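Local coordinates for protein alpha-L-rhamnosidase (Streptomyces avermitilis, PDB 3W5N) that releases terminal non-reducing alpha-L-rhamnose by hydrolysis from citrus flavonoid glycosides and from the arabinogalactan-protein gum arabic, at residues 383-388 with 683-688. Sequence-based numbering, arbitrary orientation.
Sequences GNVGMF and PAVGNL. With RAM (alpha-L-rhamnopyranose), chain G.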
ATOM      1  N   GLY A 383      -9.297 -11.303  -5.430  1.00 11.07           N
ATOM      2  CA  GLY A 383      -8.408 -11.220  -6.589  1.00 11.23           C
ATOM      3  C   GLY A 383      -7.014 -11.742  -6.300  1.00 11.81           C
ATOM      4  O   GLY A 383      -6.732 -12.203  -5.183  1.00 11.71           O
ATOM      5  N   ASN A 384      -6.146 -11.710  -7.314  1.00 12.24           N
ATOM      6  CA  ASN A 384      -4.739 -12.098  -7.122  1.00 12.59           C
ATOM      7  C   ASN A 384      -4.057 -11.258  -6.037  1.00 12.01           C
ATOM      8  O   ASN A 384      -4.187 -10.045  -6.024  1.00 12.37           O
ATOM      9  CB  ASN A 384      -3.950 -11.932  -8.423  1.00 12.99           C
ATOM     10  CG  ASN A 384      -4.351 -12.928  -9.482  1.00 14.60           C
ATOM     11  OD1 ASN A 384      -4.609 -14.104  -9.193  1.00 15.08           O
ATOM     12  ND2 ASN A 384      -4.395 -12.467 -10.736  1.00 14.86           N
ATOM     13  N   VAL A 385      -3.310 -11.906  -5.152  1.00 11.70           N
ATOM     14  CA  VAL A 385      -2.584 -11.225  -4.085  1.00 11.83           C
ATOM     15  C   VAL A 385      -1.162 -11.760  -4.064  1.00 12.39           C
ATOM     16  O   VAL A 385      -0.961 -12.981  -3.991  1.00 13.04           O
ATOM     17  CB  VAL A 385      -3.233 -11.481  -2.703  1.00 11.33           C
ATOM     18  CG1 VAL A 385      -2.379 -10.913  -1.585  1.00 11.53           C
ATOM     19  CG2 VAL A 385      -4.620 -10.853  -2.636  1.00 11.20           C
ATOM     20  N   GLY A 386      -0.189 -10.847  -4.121  1.00 12.58           N
ATOM     21  CA  GLY A 386       1.232 -11.221  -4.138  1.00 13.09           C
ATOM     22  C   GLY A 386       1.564 -12.288  -5.164  1.00 13.82           C
ATOM     23  O   GLY A 386       1.053 -12.262  -6.293  1.00 13.91           O
ATOM     24  N   MET A 387       2.411 -13.236  -4.749  1.00 14.29           N
ATOM     25  CA  MET A 387       2.817 -14.367  -5.577  1.00 15.54           C
ATOM     26  C   MET A 387       1.886 -15.579  -5.376  1.00 15.34           C
ATOM     27  O   MET A 387       2.252 -16.714  -5.704  1.00 15.53           O
ATOM     28  CB  MET A 387       4.259 -14.779  -5.229  1.00 16.51           C
ATOM     29  CG  MET A 387       5.312 -13.669  -5.243  1.00 18.09           C
ATOM     30  SD  MET A 387       5.366 -12.596  -3.774  1.00 19.17           S
ATOM     31  CE  MET A 387       6.093 -13.695  -2.554  1.00 20.17           C
ATOM     32  N   PHE A 388       0.668 -15.341  -4.893  1.00 14.14           N
ATOM     33  CA  PHE A 388      -0.146 -16.403  -4.302  1.00 14.02           C
ATOM     34  C   PHE A 388      -1.467 -16.711  -5.003  1.00 13.79           C
ATOM     35  O   PHE A 388      -2.201 -17.584  -4.562  1.00 13.84           O
ATOM     36  CB  PHE A 388      -0.398 -16.079  -2.810  1.00 14.36           C
ATOM     37  CG  PHE A 388       0.827 -15.604  -2.088  1.00 15.52           C
ATOM     38  CD1 PHE A 388       1.983 -16.387  -2.061  1.00 16.49           C
ATOM     39  CD2 PHE A 388       0.836 -14.364  -1.448  1.00 15.78           C
ATOM     40  CE1 PHE A 388       3.137 -15.938  -1.416  1.00 17.11           C
ATOM     41  CE2 PHE A 388       1.975 -13.917  -0.799  1.00 16.92           C
ATOM     42  CZ  PHE A 388       3.126 -14.708  -0.781  1.00 17.10           C
ATOM     43  N   PRO A 683      -1.103  -7.460   6.362  1.00 11.20           N
ATOM     44  CA  PRO A 683      -1.821  -8.717   6.613  1.00 11.13           C
ATOM     45  C   PRO A 683      -1.036  -9.953   6.170  1.00 11.55           C
ATOM     46  O   PRO A 683      -0.290  -9.902   5.202  1.00 11.52           O
ATOM     47  CB  PRO A 683      -3.087  -8.571   5.766  1.00 11.44           C
ATOM     48  CG  PRO A 683      -3.339  -7.093   5.729  1.00 10.85           C
ATOM     49  CD  PRO A 683      -1.960  -6.494   5.633  1.00 10.95           C
ATOM     50  N   ALA A 684      -1.202 -11.038   6.915  1.00 12.12           N
ATOM     51  CA  ALA A 684      -0.446 -12.259   6.669  1.00 12.99           C
ATOM     52  C   ALA A 684      -1.121 -13.077   5.564  1.00 13.33           C
ATOM     53  O   ALA A 684      -2.260 -13.517   5.691  1.00 14.49           O
ATOM     54  CB  ALA A 684      -0.306 -13.063   7.956  1.00 13.03           C
ATOM     55  N   VAL A 685      -0.415 -13.215   4.454  1.00 13.99           N
ATOM     56  CA  VAL A 685      -0.868 -14.038   3.329  1.00 14.40           C
ATOM     57  C   VAL A 685       0.323 -14.837   2.806  1.00 15.14           C
ATOM     58  O   VAL A 685       1.471 -14.427   2.991  1.00 15.66           O
ATOM     59  CB  VAL A 685      -1.466 -13.183   2.187  1.00 14.34           C
ATOM     60  CG1 VAL A 685      -2.759 -12.512   2.633  1.00 15.13           C
ATOM     61  CG2 VAL A 685      -0.468 -12.137   1.699  1.00 14.34           C
ATOM     62  N   GLY A 686       0.041 -15.969   2.174  1.00 16.30           N
ATOM     63  CA  GLY A 686       1.052 -16.730   1.451  1.00 18.12           C
ATOM     64  C   GLY A 686       2.017 -17.561   2.285  1.00 20.47           C
ATOM     65  O   GLY A 686       3.034 -18.029   1.760  1.00 20.38           O
ATOM     66  N   ASN A 687       1.715 -17.734   3.574  1.00 21.75           N
ATOM     67  CA  ASN A 687       2.563 -18.552   4.491  1.00 24.32           C
ATOM     68  C   ASN A 687       4.066 -18.244   4.400  1.00 22.92           C
ATOM     69  O   ASN A 687       4.904 -19.139   4.193  1.00 22.50           O
ATOM     70  CB  ASN A 687       2.302 -20.051   4.264  1.00 26.92           C
ATOM     71  CG  ASN A 687       0.841 -20.430   4.476  1.00 30.82           C
ATOM     72  OD1 ASN A 687       0.266 -20.162   5.532  1.00 34.26           O
ATOM     73  ND2 ASN A 687       0.230 -21.050   3.465  1.00 32.66           N
ATOM     74  N   LEU A 688       4.405 -16.970   4.562  1.00 21.31           N
ATOM     75  CA  LEU A 688       5.770 -16.501   4.356  1.00 21.15           C
ATOM     76  C   LEU A 688       6.720 -16.713   5.521  1.00 21.14           C
ATOM     77  O   LEU A 688       7.955 -16.768   5.330  1.00 24.45           O
ATOM     78  CB  LEU A 688       5.764 -15.034   3.941  1.00 21.51           C
ATOM     79  CG  LEU A 688       5.250 -14.790   2.516  1.00 20.99           C
ATOM     80  CD1 LEU A 688       5.384 -13.316   2.174  1.00 21.19           C
ATOM     81  CD2 LEU A 688       6.011 -15.636   1.511  1.00 22.37           C
TER
HETATM   82  C1  RAM G1206      -5.428 -18.557   4.846  1.00 49.98           C
HETATM   83  C2  RAM G1206      -3.921 -18.820   4.836  1.00 51.56           C
HETATM   84  C3  RAM G1206      -3.277 -18.215   3.584  1.00 50.32           C
HETATM   85  C4  RAM G1206      -3.631 -16.732   3.434  1.00 48.84           C
HETATM   86  C5  RAM G1206      -5.144 -16.497   3.586  1.00 47.41           C
HETATM   87  C6  RAM G1206      -5.477 -15.014   3.709  1.00 45.31           C
HETATM   88  O1  RAM G1206      -6.072 -19.238   3.756  1.00 50.94           O
HETATM   89  O2  RAM G1206      -3.356 -18.229   6.018  1.00 52.91           O
HETATM   90  O3  RAM G1206      -1.852 -18.377   3.618  1.00 50.65           O
HETATM   91  O4  RAM G1206      -3.135 -16.256   2.170  1.00 46.42           O
HETATM   92  O5  RAM G1206      -5.659 -17.144   4.760  1.00 47.22           O
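F388 lays the centre of its ring over the backbone of G686, whose CA stands 3.4 Å from the ring centroid, 3° off the normal, a CH-pi contact. A side chain at G686 would hit the ring. V685 closes one side of the ring's outer half, its CG2 3.9 Å from F388 CE2 and 4.0 Å from V385 CG1, anti to its backbone N (chi1 173°). At the neighbouring rim position L688 CD2 comes obliquely to F388 CZ (3.8 Å). F388 closes a type II' turn, its N hydrogen-bonded to V385 O. Replacing F388 with an alanine would probably leave G686 CA without its aromatic cover and open a gap between V685 and L688. G686 links the two parts: CA under the ring, N donating to O4 of a bound rhamnose (3.2 Å). Toward solvent the packing is looser: exposed N687 accepts a weak hydrogen bond at OD1 from O3 of this sugar. Q392 also bonds this rhamnose, distinct from the one near L688, whose side chain lies about 6 Å from that of E636, the probable proton donor. Two irregular loops meet beside the catalytic pocket, at an interdomain junction between the alpha-L-rhamnosidase N-terminal and six-hairpin glycosidase domains.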